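Local coordinates for protein glutathione S-transferase (Burkholderia glumae, PDB 4ISD) that binds glutathione and, as a glutathione transferase homolog, probably transfers it to electrophilic substrates, at residues Lys6-Tyr11 with Val26-Lys31; Val93-Arg98 with Gly161-Trp166; Glu145-Ala150 with Ala174-Arg179. All coordinates share one frame; numbering follows the deposited sequence.

Contact 1. Residues Lys6-Tyr11 with Val26-Lys31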
loop_
_atom_site.group_PDB
_atom_site.type_symbol
_atom_site.label_atom_id
_atom_site.label_comp_id
_atom_site.label_asym_id
_atom_site.label_seq_id
_atom_site.Cartn_x
_atom_site.Cartn_y
_atom_site.Cartn_z
ATOM N N LYS A 6 -3.623 16.381 -20.016
ATOM C CA LYS A 6 -4.645 15.361 -20.216
ATOM C C LYS A 6 -5.769 15.598 -19.214
ATOM O O LYS A 6 -5.519 16.019 -18.079
ATOM C CB LYS A 6 -4.070 13.953 -20.014
ATOM C CG LYS A 6 -2.752 13.677 -20.721
ATOM C CD LYS A 6 -2.916 13.719 -22.228
ATOM C CE LYS A 6 -1.612 13.433 -22.948
ATOM N NZ LYS A 6 -1.788 13.586 -24.414
ATOM N N PRO A 7 -7.018 15.349 -19.637
ATOM C CA PRO A 7 -8.178 15.449 -18.744
ATOM C C PRO A 7 -8.049 14.512 -17.551
ATOM O O PRO A 7 -7.493 13.425 -17.683
ATOM C CB PRO A 7 -9.348 15.021 -19.636
ATOM C CG PRO A 7 -8.716 14.367 -20.833
ATOM C CD PRO A 7 -7.415 15.052 -21.020
ATOM N N ILE A 8 -8.541 14.939 -16.393
ATOM C CA ILE A 8 -8.423 14.154 -15.171
ATOM C C ILE A 8 -9.767 14.130 -14.439
ATOM O O ILE A 8 -10.437 15.155 -14.319
ATOM C CB ILE A 8 -7.290 14.697 -14.252
ATOM C CG1 ILE A 8 -5.924 14.571 -14.943
ATOM C CG2 ILE A 8 -7.270 13.976 -12.913
ATOM C CD1 ILE A 8 -4.752 15.168 -14.161
ATOM N N THR A 9 -10.174 12.948 -13.982
ATOM C CA THR A 9 -11.402 12.814 -13.206
ATOM C C THR A 9 -11.112 12.070 -11.915
ATOM O O THR A 9 -10.271 11.171 -11.877
ATOM C CB THR A 9 -12.500 12.058 -13.978
ATOM O OG1 THR A 9 -12.781 12.730 -15.214
ATOM C CG2 THR A 9 -13.776 11.988 -13.153
ATOM N N LEU A 10 -11.797 12.454 -10.847
ATOM C CA LEU A 10 -11.621 11.782 -9.567
ATOM C C LEU A 10 -12.974 11.287 -9.064
ATOM O O LEU A 10 -13.960 12.031 -9.042
ATOM C CB LEU A 10 -10.935 12.716 -8.561
ATOM C CG LEU A 10 -10.520 12.166 -7.198
ATOM C CD1 LEU A 10 -9.271 11.311 -7.308
ATOM C CD2 LEU A 10 -10.309 13.302 -6.198
ATOM N N TYR A 11 -13.012 10.007 -8.708
ATOM C CA TYR A 11 -14.198 9.355 -8.170
ATOM C C TYR A 11 -14.030 9.309 -6.662
ATOM O O TYR A 11 -13.011 8.830 -6.154
ATOM C CB TYR A 11 -14.357 7.923 -8.750
ATOM C CG TYR A 11 -14.672 7.917 -10.236
ATOM C CD1 TYR A 11 -13.653 8.052 -11.184
ATOM C CD2 TYR A 11 -15.986 7.815 -10.691
ATOM C CE1 TYR A 11 -13.930 8.087 -12.542
ATOM C CE2 TYR A 11 -16.274 7.844 -12.049
ATOM C CZ TYR A 11 -15.240 7.979 -12.974
ATOM O OH TYR A 11 -15.511 8.014 -14.333
ATOM N N VAL A 26 -5.830 15.625 -2.433
ATOM C CA VAL A 26 -4.779 16.530 -1.961
ATOM C C VAL A 26 -3.574 16.492 -2.891
ATOM O O VAL A 26 -2.941 17.521 -3.136
ATOM C CB VAL A 26 -4.378 16.277 -0.481
ATOM C CG1 VAL A 26 -3.026 16.902 -0.168
ATOM C CG2 VAL A 26 -5.465 16.810 0.464
ATOM N N VAL A 27 -3.285 15.315 -3.448
ATOM C CA VAL A 27 -2.160 15.191 -4.375
ATOM C C VAL A 27 -2.364 16.072 -5.606
ATOM O O VAL A 27 -1.474 16.846 -5.985
ATOM C CB VAL A 27 -1.916 13.730 -4.781
ATOM C CG1 VAL A 27 -0.803 13.635 -5.805
ATOM C CG2 VAL A 27 -1.564 12.916 -3.564
ATOM N N LEU A 28 -3.543 15.960 -6.211
ATOM C CA LEU A 28 -3.880 16.734 -7.402
ATOM C C LEU A 28 -3.764 18.218 -7.109
ATOM O O LEU A 28 -3.159 18.974 -7.875
ATOM C CB LEU A 28 -5.303 16.408 -7.871
ATOM C CG LEU A 28 -5.531 15.010 -8.461
ATOM C CD1 LEU A 28 -6.987 14.579 -8.328
ATOM C CD2 LEU A 28 -5.101 14.975 -9.931
ATOM N N LYS A 29 -4.329 18.630 -5.981
ATOM C CA LYS A 29 -4.343 20.035 -5.641
ATOM C C LYS A 29 -2.950 20.582 -5.367
ATOM O O LYS A 29 -2.625 21.672 -5.813
ATOM C CB LYS A 29 -5.300 20.297 -4.488
ATOM C CG LYS A 29 -6.703 20.618 -4.959
ATOM C CD LYS A 29 -6.756 22.037 -5.495
ATOM C CE LYS A 29 -8.154 22.410 -5.960
ATOM N NZ LYS A 29 -8.644 21.486 -7.016
ATOM N N GLU A 30 -2.113 19.823 -4.668
ATOM C CA GLU A 30 -0.743 20.272 -4.397
ATOM C C GLU A 30 0.021 20.580 -5.683
ATOM O O GLU A 30 0.810 21.530 -5.728
ATOM C CB GLU A 30 0.028 19.208 -3.620
ATOM C CG GLU A 30 -0.487 18.979 -2.226
ATOM C CD GLU A 30 -0.224 20.142 -1.300
ATOM O OE1 GLU A 30 0.741 20.908 -1.552
ATOM O OE2 GLU A 30 -0.979 20.282 -0.316
ATOM N N LYS A 31 -0.220 19.766 -6.715
ATOM C CA LYS A 31 0.505 19.856 -7.974
ATOM C C LYS A 31 -0.074 20.907 -8.906
ATOM O O LYS A 31 0.539 21.219 -9.942
ATOM C CB LYS A 31 0.493 18.512 -8.694
ATOM C CG LYS A 31 1.076 17.356 -7.906
ATOM C CD LYS A 31 1.323 16.189 -8.836
ATOM C CE LYS A 31 2.744 15.676 -8.742
ATOM N NZ LYS A 31 2.900 14.607 -7.720
#

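Contact 2. Residues Val93-Arg98 with Gly161-Trp166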
loop_
_atom_site.group_PDB
_atom_site.type_symbol
_atom_site.label_atom_id
_atom_site.label_comp_id
_atom_site.label_asym_id
_atom_site.label_seq_id
_atom_site.Cartn_x
_atom_site.Cartn_y
_atom_site.Cartn_z
ATOM N N VAL A 93 4.830 15.151 -4.262
ATOM C CA VAL A 93 4.095 14.731 -3.081
ATOM C C VAL A 93 4.839 13.632 -2.332
ATOM O O VAL A 93 4.419 13.217 -1.239
ATOM C CB VAL A 93 2.697 14.254 -3.450
ATOM C CG1 VAL A 93 1.927 15.399 -4.125
ATOM C CG2 VAL A 93 2.774 13.002 -4.342
ATOM N N LEU A 94 5.939 13.161 -2.926
ATOM C CA LEU A 94 6.822 12.188 -2.280
ATOM C C LEU A 94 8.229 12.754 -2.092
ATOM O O LEU A 94 8.733 13.470 -2.959
ATOM C CB LEU A 94 6.902 10.901 -3.105
ATOM C CG LEU A 94 5.788 9.850 -3.046
ATOM C CD1 LEU A 94 6.252 8.564 -3.753
ATOM C CD2 LEU A 94 5.329 9.566 -1.595
ATOM N N PRO A 95 8.870 12.429 -0.958
ATOM C CA PRO A 95 10.241 12.879 -0.669
ATOM C C PRO A 95 11.253 12.494 -1.751
ATOM O O PRO A 95 11.152 11.425 -2.355
ATOM C CB PRO A 95 10.580 12.169 0.654
ATOM C CG PRO A 95 9.258 11.939 1.303
ATOM C CD PRO A 95 8.279 11.684 0.170
ATOM N N ALA A 96 12.212 13.386 -1.986
ATOM C CA ALA A 96 13.256 13.229 -2.997
ATOM C C ALA A 96 14.327 12.258 -2.531
ATOM O O ALA A 96 14.931 11.554 -3.334
ATOM C CB ALA A 96 13.904 14.591 -3.298
ATOM N N ASP A 97 14.581 12.254 -1.227
ATOM C CA ASP A 97 15.601 11.393 -0.652
ATOM C C ASP A 97 15.145 9.932 -0.688
ATOM O O ASP A 97 14.065 9.589 -0.205
ATOM C CB ASP A 97 15.927 11.839 0.772
ATOM C CG ASP A 97 16.930 10.937 1.449
ATOM O OD1 ASP A 97 18.135 11.040 1.121
ATOM O OD2 ASP A 97 16.513 10.139 2.321
ATOM N N ARG A 98 15.981 9.076 -1.262
ATOM C CA ARG A 98 15.629 7.676 -1.463
ATOM C C ARG A 98 15.198 6.969 -0.181
ATOM O O ARG A 98 14.124 6.357 -0.148
ATOM C CB ARG A 98 16.782 6.933 -2.129
ATOM C CG ARG A 98 16.608 5.447 -2.207
ATOM C CD ARG A 98 17.946 4.792 -2.509
ATOM N NE ARG A 98 18.353 4.953 -3.900
ATOM C CZ ARG A 98 19.560 4.637 -4.356
ATOM N NH1 ARG A 98 20.482 4.177 -3.519
ATOM N NH2 ARG A 98 19.859 4.793 -5.640
ATOM N N GLY A 161 6.516 18.584 8.522
ATOM C CA GLY A 161 6.004 17.240 8.300
ATOM C C GLY A 161 6.844 16.267 9.112
ATOM O O GLY A 161 7.818 16.676 9.753
ATOM N N VAL A 162 6.469 14.991 9.106
ATOM C CA VAL A 162 7.240 13.968 9.815
ATOM C C VAL A 162 8.663 13.850 9.256
ATOM O O VAL A 162 9.595 13.454 9.965
ATOM C CB VAL A 162 6.548 12.551 9.786
ATOM C CG1 VAL A 162 5.283 12.531 10.646
ATOM C CG2 VAL A 162 6.235 12.121 8.368
ATOM N N PHE A 163 8.837 14.192 7.986
ATOM C CA PHE A 163 10.160 14.092 7.390
ATOM C C PHE A 163 10.801 15.471 7.165
ATOM O O PHE A 163 11.936 15.577 6.706
ATOM C CB PHE A 163 10.109 13.257 6.098
ATOM C CG PHE A 163 9.487 11.900 6.284
ATOM C CD1 PHE A 163 10.065 10.971 7.146
ATOM C CD2 PHE A 163 8.324 11.549 5.606
ATOM C CE1 PHE A 163 9.494 9.720 7.336
ATOM C CE2 PHE A 163 7.741 10.287 5.792
ATOM C CZ PHE A 163 8.330 9.378 6.654
ATOM N N GLY A 164 10.076 16.525 7.521
ATOM C CA GLY A 164 10.532 17.885 7.298
ATOM C C GLY A 164 9.578 18.547 6.327
ATOM O O GLY A 164 8.473 18.938 6.712
ATOM N N ASP A 165 9.984 18.645 5.062
ATOM C CA ASP A 165 9.073 19.111 4.021
ATOM C C ASP A 165 7.821 18.240 3.973
ATOM O O ASP A 165 7.875 17.018 4.216
ATOM C CB ASP A 165 9.760 19.125 2.652
ATOM C CG ASP A 165 10.749 20.273 2.502
ATOM O OD1 ASP A 165 10.562 21.331 3.150
ATOM O OD2 ASP A 165 11.712 20.118 1.732
ATOM N N TRP A 166 6.689 18.869 3.686
ATOM C CA TRP A 166 5.435 18.140 3.562
ATOM C C TRP A 166 5.540 17.057 2.492
ATOM O O TRP A 166 6.186 17.249 1.461
ATOM C CB TRP A 166 4.297 19.093 3.212
ATOM C CG TRP A 166 2.998 18.397 2.938
ATOM C CD1 TRP A 166 2.021 18.096 3.843
ATOM C CD2 TRP A 166 2.524 17.922 1.673
ATOM N NE1 TRP A 166 0.965 17.458 3.220
ATOM C CE2 TRP A 166 1.257 17.342 1.890
ATOM C CE3 TRP A 166 3.057 17.927 0.382
ATOM C CZ2 TRP A 166 0.515 16.782 0.865
ATOM C CZ3 TRP A 166 2.319 17.363 -0.634
ATOM C CH2 TRP A 166 1.065 16.794 -0.386
#

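Contact 3. Residues Glu145-Ala150 with Ala174-Arg179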
loop_
_atom_site.group_PDB
_atom_site.type_symbol
_atom_site.label_atom_id
_atom_site.label_comp_id
_atom_site.label_asym_id
_atom_site.label_seq_id
_atom_site.Cartn_x
_atom_site.Cartn_y
_atom_site.Cartn_z
ATOM N N GLU A 145 -1.997 2.138 21.091
ATOM C CA GLU A 145 -0.655 2.272 21.632
ATOM C C GLU A 145 0.357 2.461 20.510
ATOM O O GLU A 145 1.222 3.348 20.562
ATOM C CB GLU A 145 -0.326 1.040 22.462
ATOM C CG GLU A 145 1.081 0.967 22.985
ATOM C CD GLU A 145 1.237 -0.161 23.992
ATOM O OE1 GLU A 145 0.355 -1.050 24.035
ATOM O OE2 GLU A 145 2.231 -0.156 24.749
ATOM N N LYS A 146 0.230 1.635 19.478
ATOM C CA LYS A 146 1.143 1.693 18.349
ATOM C C LYS A 146 1.014 3.040 17.654
ATOM O O LYS A 146 2.017 3.637 17.254
ATOM C CB LYS A 146 0.868 0.545 17.381
ATOM N N LEU A 147 -0.216 3.532 17.534
ATOM C CA LEU A 147 -0.451 4.831 16.901
ATOM C C LEU A 147 0.212 5.964 17.686
ATOM O O LEU A 147 0.929 6.786 17.126
ATOM C CB LEU A 147 -1.947 5.117 16.756
ATOM C CG LEU A 147 -2.188 6.403 15.966
ATOM C CD1 LEU A 147 -1.447 6.311 14.642
ATOM C CD2 LEU A 147 -3.676 6.693 15.752
ATOM N N LEU A 148 -0.009 5.993 18.995
ATOM C CA LEU A 148 0.534 7.078 19.804
ATOM C C LEU A 148 2.053 7.050 19.824
ATOM O O LEU A 148 2.699 8.090 19.772
ATOM C CB LEU A 148 -0.018 7.021 21.220
ATOM C CG LEU A 148 0.362 8.205 22.093
ATOM C CD1 LEU A 148 -0.221 9.472 21.515
ATOM C CD2 LEU A 148 -0.139 7.973 23.495
ATOM N N SER A 149 2.619 5.851 19.880
ATOM C CA SER A 149 4.068 5.697 19.910
ATOM C C SER A 149 4.704 6.150 18.605
ATOM O O SER A 149 5.767 6.766 18.616
ATOM C CB SER A 149 4.450 4.248 20.194
ATOM O OG SER A 149 5.861 4.107 20.221
ATOM N N ALA A 150 4.051 5.847 17.483
ATOM C CA ALA A 150 4.539 6.316 16.190
ATOM C C ALA A 150 4.501 7.842 16.144
ATOM O O ALA A 150 5.458 8.483 15.707
ATOM C CB ALA A 150 3.711 5.735 15.060
ATOM N N ALA A 174 -2.031 12.591 9.501
ATOM C CA ALA A 174 -2.839 13.539 10.253
ATOM C C ALA A 174 -4.279 13.068 10.333
ATOM O O ALA A 174 -4.884 13.097 11.415
ATOM C CB ALA A 174 -2.762 14.914 9.642
ATOM N N LEU A 175 -4.823 12.618 9.203
ATOM C CA LEU A 175 -6.161 12.012 9.211
ATOM C C LEU A 175 -6.247 10.857 10.197
ATOM O O LEU A 175 -7.160 10.817 11.021
ATOM C CB LEU A 175 -6.587 11.548 7.817
ATOM C CG LEU A 175 -6.550 12.709 6.823
ATOM C CD1 LEU A 175 -7.155 12.347 5.468
ATOM C CD2 LEU A 175 -7.233 13.916 7.432
ATOM N N MET A 176 -5.280 9.939 10.130
ATOM C CA MET A 176 -5.297 8.752 10.998
ATOM C C MET A 176 -5.170 9.142 12.457
ATOM O O MET A 176 -5.865 8.580 13.305
ATOM C CB MET A 176 -4.187 7.770 10.613
ATOM C CG MET A 176 -4.150 6.467 11.425
ATOM S SD MET A 176 -5.532 5.295 11.198
ATOM C CE MET A 176 -5.947 5.534 9.476
ATOM N N LEU A 177 -4.312 10.126 12.754
ATOM C CA LEU A 177 -4.114 10.556 14.141
ATOM C C LEU A 177 -5.388 11.061 14.819
ATOM O O LEU A 177 -5.429 11.177 16.036
ATOM C CB LEU A 177 -2.994 11.595 14.267
ATOM C CG LEU A 177 -1.583 11.065 13.987
ATOM C CD1 LEU A 177 -0.587 12.213 13.902
ATOM C CD2 LEU A 177 -1.156 10.027 15.030
ATOM N N ASN A 178 -6.435 11.333 14.045
ATOM C CA ASN A 178 -7.688 11.790 14.639
ATOM C C ASN A 178 -8.424 10.684 15.395
ATOM O O ASN A 178 -9.441 10.935 16.042
ATOM C CB ASN A 178 -8.591 12.462 13.596
ATOM C CG ASN A 178 -8.209 13.924 13.348
ATOM O OD1 ASN A 178 -7.548 14.261 12.352
ATOM N ND2 ASN A 178 -8.618 14.800 14.266
ATOM N N ARG A 179 -7.893 9.465 15.322
ATOM C CA ARG A 179 -8.478 8.322 16.017
ATOM C C ARG A 179 -7.984 8.260 17.450
ATOM O O ARG A 179 -8.478 7.459 18.256
ATOM C CB ARG A 179 -8.118 7.014 15.317
ATOM C CG ARG A 179 -8.593 6.912 13.888
ATOM C CD ARG A 179 -10.097 6.774 13.799
ATOM N NE ARG A 179 -10.488 6.397 12.445
ATOM C CZ ARG A 179 -11.681 5.912 12.119
ATOM N NH1 ARG A 179 -11.946 5.589 10.857
ATOM N NH2 ARG A 179 -12.604 5.744 13.056
#

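Contact 1. Residues Lys6-Tyr11 with Val26-Lys31
Leu-28, on helix 19-31, reaches across to strand 8-13 and places its two methyls on Ile-8 and Leu-10. At its root, CB points toward the strand; CG then turns away from the carbonyl carbon, on the side of the backbone N (chi1 -69°), and there the chain forks. On one branch, Leu-28 CD2 meets Ile-8 CG2 at 3.8 Å. On the other, Leu-28 CD1 lies 4.1 Å from Leu-10 CD1 and the same distance from Leu-10 CD2, so it touches both prongs of that leucine. In both pairs the side chains run past each other in opposite directions, one from the helix and one from the strand. No hydrogen bond crosses the contact; the nearest CA pair, Ile-8 with Leu-28, is 9.4 Å apart, and apolar side chains bridge that gap. All three residues are buried. Phe-35 also packs on Leu-28, while Leu-64 and His-66 of strand 63-66 touch Ile-8. The strand's backbone pairs with its neighbours, Leu-10 bonding to Glu-36 and Arg-38 of the parallel strand 36-40. The contact thus packs the first helix on the first strand of the beta-alpha-beta unit that opens the thioredoxin-like domain of glutathione transferases.

Contact 2. Residues Val93-Arg98 with Gly161-Trp166
Val-93 and Trp-166 make the first of two apolar contacts between these loops, their side chains running alongside each other in the same direction. Val-93 CG1 approaches the six-membered ring of the indole, 4.0 Å from Trp-166 CZ3 and 4.1 Å from Trp-166 CH2. Val-93 CA is equally near, 4.0 Å from Trp-166 CZ3, so backbone and branch both bear on that corner. The indole reaches it because CG of Trp-166 stands anti to the backbone N (chi1 174°). The second apolar contact is looser: Pro-95 CG stands 4.4 Å from Phe-163 CD2, approaching the ring obliquely, while Val-162 CG2 sits over one face of that phenyl, displaced toward its rim. In the glutathione transferase fold, the contact joins the loop between helices 74-84 and 98-113 to the loop preceding helix 168-177, both leading into the helical C-terminal domain. No hydrogen bond crosses between the two loops; just beyond the second, Ile-168 is backbone-bonded to Val-93. Gly-161 N donates to Gly-164 O over 2.7 Å, closing the turn that carries Phe-163. Asp-97 N-caps helix 98-113. Trp-166 has a cation-pi partner in Arg-201, and its NE1 weakly hydrogen-bonds Thr-171 OG1.

Contact 3. Residues Glu145-Ala150 with Ala174-Arg179
Leu-147 projects from helix 139-154 onto the C-terminal part of helix 168-177 and the 3-10 residues that follow, where it meets Met-176, Leu-177 and Arg-179; this is helix-to-helix packing inside the all-helical C-terminal domain of the glutathione transferase fold. The nearest CA pair, Leu-147 with Leu-177, is 7.3 Å apart, and the interactions across it are apolar or van der Waals, with no hydrogen bond between the segments.

Between the two leucines, a methyl of Leu-177 meets the branch point and one methyl of Leu-147. Leu-177 CD2 lies 3.7 Å from Leu-147 CD1 and 3.9 Å from Leu-147 CG, and the side chains cross obliquely. With CG anti to the carbonyl carbon (chi1 -68°), the end of Leu-177 swings nearer to Leu-147. CD1 of Leu-147 has a second apolar neighbour, Met-176 CG at 4.2 Å. From there the rest of the methionine leads away from the helix opposite, and its side chain also touches Ile-111 of helix 98-113. Around the leucine pair, Phe-115 and Leu-180 pack on Leu-147, whereas Ile-155 and Tyr-194 pack on Leu-177.

Backbone hydrogen bonds stay within each segment. Ser-149 N to Glu-145 O and Ala-150 N to Lys-146 O link each N-H to the carbonyl four residues earlier, the alpha-helical pattern. In the second segment, Asn-178 N bonds Leu-175 O and Arg-179 N bonds Met-176 O, both three residues back, in keeping with the 3-10 geometry at 178-179.

The other methyl of Leu-147 reaches the edge of the contact at Arg-179 CB, whose guanidinium end leads away, and its closer neighbour is a backbone atom: Leu-147 CD2 stands 3.8 Å from Met-176 O, the same oxygen that accepts from Arg-179 N.

Contact 1 belongs to the thioredoxin-like N-terminal domain and contact 3 to the helical C-terminal domain; their centres are about 27 Å apart, on opposite sides of the chain's centre. The centre of contact 2 is about 20 Å from that of contact 1 and about 19 Å from that of contact 3. Helix 19-31 packs directly on both loops of contact 2, Val-27 on Val-93 and Val-26 and Glu-30 on Trp-166, so the thioredoxin-like domain meets the helical domain there. Contact 1 closes before the others open along the chain, whereas the segments of contacts 2 and 3 alternate. These two share helix 168-177, which 161-166 precedes and 174-179 lies on, without touching: nearest atoms are about 6 Å apart.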